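Local coordinates for protein homoaconitase large subunit (Methanocaldococcus jannaschii, PDB 4KP2) that catalyses, together with a small subunit, the reversible dehydration of (R)-homocitrate to cis-homoaconitate and its rehydration to homoisocitrate, using a [4Fe-4S] cluster, at residues K190-R195 with I286-M291; K198-R203 with I233-K238; V295-H300 with Y418-S423. All coordinates share one frame; numbering follows the deposited sequence.

Interaction 1. Residues K190-R195 with I286-M291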
loop_
_atom_site.group_PDB
_atom_site.type_symbol
_atom_site.label_atom_id
_atom_site.label_comp_id
_atom_site.label_asym_id
_atom_site.label_seq_id
_atom_site.Cartn_x
_atom_site.Cartn_y
_atom_site.Cartn_z
ATOM N N LYS A 190 -16.316 -17.620 8.209
ATOM C CA LYS A 190 -16.489 -16.356 8.915
ATOM C C LYS A 190 -17.929 -16.226 9.395
ATOM O O LYS A 190 -18.179 -15.777 10.514
ATOM C CB LYS A 190 -16.113 -15.175 8.017
ATOM C CG LYS A 190 -16.493 -13.812 8.580
ATOM C CD LYS A 190 -15.878 -13.572 9.954
ATOM C CE LYS A 190 -14.376 -13.363 9.871
ATOM N NZ LYS A 190 -14.034 -12.122 9.117
ATOM N N ASP A 191 -18.872 -16.631 8.550
ATOM C CA ASP A 191 -20.281 -16.625 8.922
ATOM C C ASP A 191 -20.523 -17.597 10.071
ATOM O O ASP A 191 -21.377 -17.367 10.926
ATOM C CB ASP A 191 -21.160 -17.004 7.729
ATOM C CG ASP A 191 -21.046 -16.020 6.583
ATOM O OD1 ASP A 191 -21.684 -14.947 6.654
ATOM O OD2 ASP A 191 -20.325 -16.322 5.608
ATOM N N ILE A 192 -19.763 -18.687 10.080
ATOM C CA ILE A 192 -19.894 -19.706 11.112
ATOM C C ILE A 192 -19.323 -19.233 12.445
ATOM O O ILE A 192 -19.980 -19.340 13.480
ATOM C CB ILE A 192 -19.200 -21.011 10.691
ATOM C CG1 ILE A 192 -19.885 -21.593 9.454
ATOM C CG2 ILE A 192 -19.221 -22.019 11.825
ATOM C CD1 ILE A 192 -19.140 -22.745 8.828
ATOM N N VAL A 193 -18.103 -18.705 12.415
ATOM C CA VAL A 193 -17.441 -18.258 13.636
ATOM C C VAL A 193 -18.142 -17.039 14.239
ATOM O O VAL A 193 -18.101 -16.827 15.451
ATOM C CB VAL A 193 -15.937 -17.970 13.409
ATOM C CG1 VAL A 193 -15.742 -16.713 12.575
ATOM C CG2 VAL A 193 -15.210 -17.856 14.740
ATOM N N LEU A 194 -18.798 -16.250 13.393
ATOM C CA LEU A 194 -19.585 -15.122 13.871
ATOM C C LEU A 194 -20.832 -15.617 14.593
ATOM O O LEU A 194 -21.325 -14.968 15.511
ATOM C CB LEU A 194 -19.975 -14.196 12.718
ATOM C CG LEU A 194 -18.926 -13.184 12.257
ATOM C CD1 LEU A 194 -19.449 -12.373 11.084
ATOM C CD2 LEU A 194 -18.528 -12.272 13.407
ATOM N N ARG A 195 -21.338 -16.770 14.172
ATOM C CA ARG A 195 -22.502 -17.364 14.818
ATOM C C ARG A 195 -22.110 -17.915 16.183
ATOM O O ARG A 195 -22.917 -17.942 17.114
ATOM C CB ARG A 195 -23.087 -18.478 13.952
ATOM C CG ARG A 195 -24.420 -19.007 14.448
ATOM C CD ARG A 195 -25.489 -17.929 14.375
ATOM N NE ARG A 195 -26.771 -18.392 14.895
ATOM C CZ ARG A 195 -27.137 -18.290 16.168
ATOM N NH1 ARG A 195 -26.316 -17.743 17.054
ATOM N NH2 ARG A 195 -28.324 -18.736 16.555
ATOM N N ILE A 286 -24.061 -25.807 17.448
ATOM C CA ILE A 286 -24.560 -24.740 16.590
ATOM C C ILE A 286 -25.232 -25.273 15.330
ATOM O O ILE A 286 -24.632 -26.026 14.566
ATOM C CB ILE A 286 -23.430 -23.777 16.180
ATOM C CG1 ILE A 286 -22.820 -23.113 17.415
ATOM C CG2 ILE A 286 -23.951 -22.728 15.215
ATOM C CD1 ILE A 286 -23.805 -22.291 18.215
ATOM N N ASP A 287 -26.484 -24.876 15.124
ATOM C CA ASP A 287 -27.200 -25.204 13.898
ATOM C C ASP A 287 -26.675 -24.336 12.761
ATOM O O ASP A 287 -26.358 -23.164 12.961
ATOM C CB ASP A 287 -28.703 -24.986 14.080
ATOM C CG ASP A 287 -29.034 -23.590 14.575
ATOM O OD1 ASP A 287 -28.178 -22.981 15.253
ATOM O OD2 ASP A 287 -30.149 -23.105 14.291
ATOM N N ILE A 288 -26.587 -24.912 11.567
ATOM C CA ILE A 288 -26.010 -24.208 10.430
ATOM C C ILE A 288 -26.812 -24.450 9.152
ATOM O O ILE A 288 -26.650 -23.734 8.163
ATOM C CB ILE A 288 -24.543 -24.638 10.204
ATOM C CG1 ILE A 288 -23.800 -23.625 9.332
ATOM C CG2 ILE A 288 -24.476 -26.029 9.597
ATOM C CD1 ILE A 288 -22.444 -24.106 8.875
ATOM N N THR A 289 -27.685 -25.453 9.186
ATOM C CA THR A 289 -28.436 -25.870 8.004
ATOM C C THR A 289 -29.256 -24.739 7.389
ATOM O O THR A 289 -29.064 -24.387 6.224
ATOM C CB THR A 289 -29.371 -27.051 8.322
ATOM O OG1 THR A 289 -28.602 -28.148 8.829
ATOM C CG2 THR A 289 -30.113 -27.492 7.069
ATOM N N ASP A 290 -30.166 -24.172 8.174
ATOM C CA ASP A 290 -31.016 -23.089 7.693
ATOM C C ASP A 290 -30.605 -21.751 8.302
ATOM O O ASP A 290 -31.445 -21.001 8.799
ATOM C CB ASP A 290 -32.484 -23.381 8.005
ATOM C CG ASP A 290 -32.958 -24.689 7.401
ATOM O OD1 ASP A 290 -32.414 -25.096 6.353
ATOM O OD2 ASP A 290 -33.876 -25.310 7.976
ATOM N N MET A 291 -29.310 -21.459 8.253
ATOM C CA MET A 291 -28.777 -20.230 8.826
ATOM C C MET A 291 -28.451 -19.214 7.739
ATOM O O MET A 291 -27.893 -19.562 6.699
ATOM C CB MET A 291 -27.523 -20.531 9.646
ATOM C CG MET A 291 -26.912 -19.313 10.321
ATOM S SD MET A 291 -25.284 -19.649 11.012
ATOM C CE MET A 291 -24.352 -20.005 9.524
#
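Ile192 and Ile288 bring the helix and the loop to a CA-CA separation of 7.6 Å, close enough for side chains to touch but with no backbone hydrogen bond across. The helix, 189-200, is the connection of a beta-alpha-beta crossover between parallel strands 167-180 and 208-213. The loop leaves strand 282-286, which also pairs with 167-180, so the contact ties the crossover helix to the exit from a neighbouring strand of the same sheet. The methyl end of Ile288 does the touching at the first turn: its CD1 lies 3.6 Å from Ile192 CD1 and equally near Ile192 CG1. This reach comes from a stretched side chain, CG1 anti to the backbone N (chi1 -162°). One turn later, Arg195 and Met291 run past each other in opposite directions. Met291 SD rests 3.6 Å from Arg195 CG and sits near the guanidinium plane, at its edge, while Ile286 CG2 packs against the same CG at 3.8 Å. The arginine is held by this apolar stem, and its charged end is turned elsewhere: NH1 forms a salt bridge with Glu199. Asp191 likewise spends its carboxylate outside the contact, on Ser188 and on the backbone N of Gln294. Asn184 ND2 donates a hydrogen bond to Ile288 O and a weak one to Met291 O, two bonds from one amide that bridge the bend. Asp287 probably adds no more than a mild electrostatic pull, for its OD1 lies 4.4 Å from Arg195 NH2 and well out of the guanidinium plane, where no N-H points at it.

Interaction 2. Residues K198-R203 with I233-K238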
loop_
_atom_site.group_PDB
_atom_site.type_symbol
_atom_site.label_atom_id
_atom_site.label_comp_id
_atom_site.label_asym_id
_atom_site.label_seq_id
_atom_site.Cartn_x
_atom_site.Cartn_y
_atom_site.Cartn_z
ATOM N N LYS A 198 -21.986 -15.375 19.269
ATOM C CA LYS A 198 -23.243 -14.898 19.842
ATOM C C LYS A 198 -23.758 -15.838 20.915
ATOM O O LYS A 198 -24.145 -15.404 22.000
ATOM C CB LYS A 198 -24.312 -14.741 18.762
ATOM C CG LYS A 198 -23.867 -13.938 17.572
ATOM C CD LYS A 198 -23.171 -12.654 17.987
ATOM C CE LYS A 198 -21.745 -12.635 17.458
ATOM N NZ LYS A 198 -21.402 -11.391 16.716
ATOM N N GLU A 199 -23.770 -17.127 20.596
ATOM C CA GLU A 199 -24.218 -18.146 21.534
ATOM C C GLU A 199 -23.336 -18.127 22.774
ATOM O O GLU A 199 -23.790 -18.415 23.879
ATOM C CB GLU A 199 -24.173 -19.529 20.882
ATOM C CG GLU A 199 -25.450 -20.337 21.043
ATOM C CD GLU A 199 -26.574 -19.838 20.155
ATOM O OE1 GLU A 199 -26.287 -19.084 19.201
ATOM O OE2 GLU A 199 -27.743 -20.199 20.410
ATOM N N ILE A 200 -22.070 -17.772 22.578
ATOM C CA ILE A 200 -21.107 -17.714 23.668
ATOM C C ILE A 200 -21.025 -16.316 24.274
ATOM O O ILE A 200 -21.207 -16.141 25.479
ATOM C CB ILE A 200 -19.707 -18.142 23.196
ATOM C CG1 ILE A 200 -19.737 -19.588 22.696
ATOM C CG2 ILE A 200 -18.697 -17.982 24.317
ATOM C CD1 ILE A 200 -18.380 -20.126 22.301
ATOM N N GLY A 201 -20.753 -15.324 23.432
ATOM C CA GLY A 201 -20.621 -13.953 23.890
ATOM C C GLY A 201 -19.188 -13.467 23.801
ATOM O O GLY A 201 -18.268 -14.262 23.625
ATOM N N ARG A 202 -18.998 -12.157 23.927
ATOM C CA ARG A 202 -17.666 -11.567 23.838
ATOM C C ARG A 202 -16.854 -11.813 25.106
ATOM O O ARG A 202 -15.654 -11.545 25.145
ATOM C CB ARG A 202 -17.754 -10.066 23.557
ATOM C CG ARG A 202 -18.548 -9.280 24.589
ATOM C CD ARG A 202 -18.443 -7.782 24.337
ATOM N NE ARG A 202 -19.412 -7.022 25.120
ATOM C CZ ARG A 202 -20.522 -6.488 24.620
ATOM N NH1 ARG A 202 -21.350 -5.816 25.404
ATOM N NH2 ARG A 202 -20.805 -6.622 23.332
ATOM N N ARG A 203 -17.514 -12.324 26.139
ATOM C CA ARG A 203 -16.851 -12.583 27.410
ATOM C C ARG A 203 -17.287 -13.926 27.984
ATOM O O ARG A 203 -17.008 -14.235 29.142
ATOM C CB ARG A 203 -17.167 -11.465 28.405
ATOM C CG ARG A 203 -15.994 -11.051 29.278
ATOM C CD ARG A 203 -16.434 -10.044 30.328
ATOM N NE ARG A 203 -15.309 -9.306 30.893
ATOM C CZ ARG A 203 -14.913 -8.111 30.465
ATOM N NH1 ARG A 203 -15.555 -7.519 29.466
ATOM N NH2 ARG A 203 -13.880 -7.507 31.035
ATOM N N ILE A 233 -10.231 -15.069 20.849
ATOM C CA ILE A 233 -10.018 -13.992 21.810
ATOM C C ILE A 233 -11.201 -13.021 21.824
ATOM O O ILE A 233 -11.477 -12.373 22.834
ATOM C CB ILE A 233 -8.703 -13.231 21.516
ATOM C CG1 ILE A 233 -8.416 -12.192 22.602
ATOM C CG2 ILE A 233 -8.749 -12.580 20.142
ATOM C CD1 ILE A 233 -8.327 -12.778 23.992
ATOM N N GLU A 234 -11.912 -12.943 20.703
ATOM C CA GLU A 234 -13.054 -12.045 20.580
ATOM C C GLU A 234 -14.215 -12.497 21.459
ATOM O O GLU A 234 -15.138 -11.731 21.729
ATOM C CB GLU A 234 -13.502 -11.946 19.121
ATOM C CG GLU A 234 -12.382 -11.593 18.155
ATOM C CD GLU A 234 -11.762 -10.238 18.444
ATOM O OE1 GLU A 234 -12.472 -9.352 18.965
ATOM O OE2 GLU A 234 -10.561 -10.060 18.151
ATOM N N MET A 235 -14.161 -13.750 21.897
ATOM C CA MET A 235 -15.155 -14.291 22.813
ATOM C C MET A 235 -14.600 -14.347 24.230
ATOM O O MET A 235 -15.224 -14.903 25.134
ATOM C CB MET A 235 -15.591 -15.687 22.365
ATOM C CG MET A 235 -16.365 -15.693 21.062
ATOM S SD MET A 235 -16.692 -17.357 20.448
ATOM C CE MET A 235 -15.030 -17.914 20.090
ATOM N N GLY A 236 -13.419 -13.766 24.416
ATOM C CA GLY A 236 -12.761 -13.762 25.709
ATOM C C GLY A 236 -11.891 -14.986 25.906
ATOM O O GLY A 236 -11.168 -15.091 26.896
ATOM N N GLY A 237 -11.958 -15.910 24.951
ATOM C CA GLY A 237 -11.231 -17.163 25.034
ATOM C C GLY A 237 -9.727 -17.001 25.125
ATOM O O GLY A 237 -9.143 -16.140 24.467
ATOM N N LYS A 238 -9.102 -17.833 25.952
ATOM C CA LYS A 238 -7.654 -17.821 26.096
ATOM C C LYS A 238 -7.018 -18.332 24.812
ATOM O O LYS A 238 -5.969 -17.847 24.389
ATOM C CB LYS A 238 -7.231 -18.689 27.280
ATOM C CG LYS A 238 -5.764 -18.559 27.652
ATOM C CD LYS A 238 -5.435 -17.141 28.086
ATOM C CE LYS A 238 -3.977 -17.013 28.500
ATOM N NZ LYS A 238 -3.644 -15.631 28.942
#
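Met235 crosses Ile200 at an angle, its SD lying 3.7 Å from Ile200 CD1. The thioether chain starts beside its own backbone N (CG anti to the carbonyl carbon, chi1 -67°) and turns at its last torsion; its side chain also packs on Val196 and Cys197 of helix 189-200. Most of the rest is backbone against backbone, with Met235 CB also 3.3 Å from Gly201 O. Gly201 is the first residue to leave helical angles; at its phi/psi of 110°/166° a CB would be jammed against the preceding carbonyl O. The Gly201 carbonyl then meets Met235 in a CA-H...O contact, with Met235 CA 3.2 Å from Gly201 O. A second contact of this kind runs the other way, from Arg202 CA to Glu234 O at 3.3 Å. The opposite segment, a 3-10 turn following helix 222-230, is closed by the hydrogen bond from Gly236 N to Ile233 O. That N-H is thus already used, and Arg202 O, 3.2 Å from Gly236 N, approaches at too poor an angle to share it. Gly236 lies where a CB would press on Arg202 O and on Arg203 CA. The two segments belong to successive beta-alpha-beta units: one leads into strand 208-213, the other into the neighbouring parallel strand 239-242. Charged ends are held outside the contact: Arg202 NH2 in a salt bridge with Asp302, and Glu234 OE2 in a hydrogen bond with His140 NE2. With no conventional hydrogen bond across and several carbonyl oxygens crowded together, cohesion here probably rests on close fit, weak CA-H...O attraction and the sulfur-methyl contact, with two glycines allowing the turns.

Interaction 3. Residues V295-H300 with Y418-S423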
loop_
_atom_site.group_PDB
_atom_site.type_symbol
_atom_site.label_atom_id
_atom_site.label_comp_id
_atom_site.label_asym_id
_atom_site.label_seq_id
_atom_site.Cartn_x
_atom_site.Cartn_y
_atom_site.Cartn_z
ATOM N N VAL A 295 -23.419 -10.748 9.593
ATOM C CA VAL A 295 -22.714 -9.469 9.608
ATOM C C VAL A 295 -22.752 -8.826 10.998
ATOM O O VAL A 295 -23.824 -8.494 11.505
ATOM C CB VAL A 295 -23.318 -8.481 8.594
ATOM C CG1 VAL A 295 -22.689 -7.103 8.753
ATOM C CG2 VAL A 295 -23.139 -8.999 7.175
ATOM N N ALA A 296 -21.581 -8.647 11.603
ATOM C CA ALA A 296 -21.490 -8.071 12.944
ATOM C C ALA A 296 -21.608 -6.548 12.929
ATOM O O ALA A 296 -20.933 -5.873 12.154
ATOM C CB ALA A 296 -20.196 -8.497 13.619
ATOM N N VAL A 297 -22.462 -6.019 13.800
ATOM C CA VAL A 297 -22.711 -4.583 13.867
ATOM C C VAL A 297 -21.915 -3.932 15.003
ATOM O O VAL A 297 -21.527 -4.611 15.957
ATOM C CB VAL A 297 -24.220 -4.288 14.039
ATOM C CG1 VAL A 297 -25.022 -5.002 12.961
ATOM C CG2 VAL A 297 -24.696 -4.696 15.424
ATOM N N PRO A 298 -21.655 -2.615 14.894
ATOM C CA PRO A 298 -20.948 -1.857 15.935
ATOM C C PRO A 298 -21.594 -2.004 17.312
ATOM O O PRO A 298 -22.814 -2.148 17.393
ATOM C CB PRO A 298 -21.083 -0.411 15.453
ATOM C CG PRO A 298 -21.154 -0.522 13.984
ATOM C CD PRO A 298 -21.904 -1.790 13.697
ATOM N N HIS A 299 -20.793 -1.964 18.374
ATOM C CA HIS A 299 -19.347 -1.786 18.265
ATOM C C HIS A 299 -18.593 -2.959 18.880
ATOM O O HIS A 299 -17.530 -2.779 19.473
ATOM C CB HIS A 299 -18.912 -0.489 18.950
ATOM C CG HIS A 299 -19.502 0.745 18.345
ATOM N ND1 HIS A 299 -18.879 1.453 17.340
ATOM C CD2 HIS A 299 -20.658 1.401 18.605
ATOM C CE1 HIS A 299 -19.626 2.491 17.006
ATOM N NE2 HIS A 299 -20.711 2.482 17.759
ATOM N N HIS A 300 -19.149 -4.158 18.745
ATOM C CA HIS A 300 -18.534 -5.344 19.327
ATOM C C HIS A 300 -18.720 -6.564 18.429
ATOM O O HIS A 300 -19.727 -6.676 17.730
ATOM C CB HIS A 300 -19.114 -5.621 20.715
ATOM C CG HIS A 300 -18.887 -4.513 21.698
ATOM N ND1 HIS A 300 -19.752 -3.450 21.832
ATOM C CD2 HIS A 300 -17.892 -4.306 22.592
ATOM C CE1 HIS A 300 -19.301 -2.633 22.769
ATOM N NE2 HIS A 300 -18.174 -3.130 23.246
ATOM N N TYR A 418 -17.747 3.977 12.225
ATOM C CA TYR A 418 -18.448 2.709 12.388
ATOM C C TYR A 418 -17.811 1.583 11.581
ATOM O O TYR A 418 -17.321 1.797 10.472
ATOM C CB TYR A 418 -19.919 2.863 12.003
ATOM C CG TYR A 418 -20.629 3.960 12.762
ATOM C CD1 TYR A 418 -21.224 3.708 13.992
ATOM C CD2 TYR A 418 -20.702 5.250 12.251
ATOM C CE1 TYR A 418 -21.873 4.710 14.689
ATOM C CE2 TYR A 418 -21.348 6.256 12.939
ATOM C CZ TYR A 418 -21.932 5.981 14.157
ATOM O OH TYR A 418 -22.576 6.983 14.845
ATOM N N ILE A 419 -17.827 0.382 12.152
ATOM C CA ILE A 419 -17.243 -0.791 11.512
ATOM C C ILE A 419 -18.236 -1.949 11.490
ATOM O O ILE A 419 -18.937 -2.192 12.469
ATOM C CB ILE A 419 -15.964 -1.249 12.244
ATOM C CG1 ILE A 419 -14.959 -0.101 12.339
ATOM C CG2 ILE A 419 -15.335 -2.450 11.547
ATOM C CD1 ILE A 419 -13.692 -0.467 13.071
ATOM N N TYR A 420 -18.300 -2.653 10.366
ATOM C CA TYR A 420 -19.115 -3.857 10.259
ATOM C C TYR A 420 -18.243 -5.032 9.831
ATOM O O TYR A 420 -17.373 -4.888 8.972
ATOM C CB TYR A 420 -20.254 -3.655 9.259
ATOM C CG TYR A 420 -21.362 -2.747 9.744
ATOM C CD1 TYR A 420 -21.195 -1.370 9.778
ATOM C CD2 TYR A 420 -22.583 -3.269 10.155
ATOM C CE1 TYR A 420 -22.207 -0.537 10.215
ATOM C CE2 TYR A 420 -23.602 -2.443 10.593
ATOM C CZ TYR A 420 -23.408 -1.077 10.622
ATOM O OH TYR A 420 -24.415 -0.247 11.057
ATOM N N LEU A 421 -18.475 -6.192 10.436
ATOM C CA LEU A 421 -17.684 -7.382 10.133
ATOM C C LEU A 421 -18.486 -8.385 9.313
ATOM O O LEU A 421 -19.634 -8.682 9.637
ATOM C CB LEU A 421 -17.196 -8.041 11.423
ATOM C CG LEU A 421 -16.332 -7.183 12.346
ATOM C CD1 LEU A 421 -15.975 -7.953 13.606
ATOM C CD2 LEU A 421 -15.077 -6.724 11.623
ATOM N N ALA A 422 -17.873 -8.911 8.257
ATOM C CA ALA A 422 -18.542 -9.874 7.389
ATOM C C ALA A 422 -17.549 -10.745 6.623
ATOM O O ALA A 422 -16.342 -10.689 6.860
ATOM C CB ALA A 422 -19.474 -9.158 6.421
ATOM N N SER A 423 -18.075 -11.549 5.706
ATOM C CA SER A 423 -17.256 -12.440 4.894
ATOM C C SER A 423 -16.756 -11.707 3.652
ATOM O O SER A 423 -17.346 -10.704 3.250
ATOM C CB SER A 423 -18.066 -13.673 4.486
ATOM O OG SER A 423 -19.130 -13.324 3.620
#
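Pro298 sets the CD-CG edge of its ring on one face of Tyr420, with CD 3.5 Å from the ring centroid and 14° off the normal, a CH-pi contact. Val297 CG1 comes obliquely at Tyr420 CE2 (3.8 Å), and Val295 CG1 meets the ring at its edge. The ring is placed there by a CG that stands anti to the carbonyl carbon (chi1 -72°). An alanine here would strip away the surface beneath the proline and is likely to leave Pro298 and both valine methyls facing a gap. At the outer end, His299 CE1 touches Tyr418 CD1 at 3.6 Å, the two rings meeting rim to rim with planes 32° apart. A cis peptide joins Pro298 to His299, and Pro298 CB sits 3.4 Å above one face of the imidazole. Beneath these side chains is a single antiparallel bridge, the hydrogen-bonded pair Ala296-Leu421: Ala296 N gives to Leu421 O at 2.8 Å, and Leu421 N to a lone pair of Ala296 O at 3.0 Å. Strand 418-421 is an outermost strand of the parallel five-stranded sheet with order 3-2-1-4-5, an arrangement suited to the three-layer alpha-beta-alpha sandwich of the aconitase family; this one bridge lays the weakly bonded strand 294-296 against its edge. On its other edge the strand pairs with 399-402, whose Ile399 and Leu401 also pack on Tyr420. Farther out, Val310 of helix 307-310 packs on Val295 and Val297. Asn407 ND2 holds the His300 carbonyl and, weakly, that of Val297, and Ser423 OG caps the following helix through a weak bond to Ile426 N.

In the fold
Helix 189-200 links all three contacts: interaction 1 uses its first half, interaction 2 its last turn, and Leu194 reaches interaction 3, its CD1 lying 4.0 Å from Leu421 O. The centres are 15 to 16 Å apart, yet each pair touches. Ile286 CD1 meets Glu199 CG at 3.8 Å between interactions 1 and 2, and Arg202 of interaction 2 packs on His300 of interaction 3. Interactions 2 and 3 come nearest the predicted cluster ligands: the Glu234 side chain is about 10 Å from those of Cys323 and Cys386, the Ile419 side chain about 9 Å from that of Cys386. The touching residues of interaction 1 lie away from these sites, although Lys190 NZ of its helix bonds Thr324, next to Cys323.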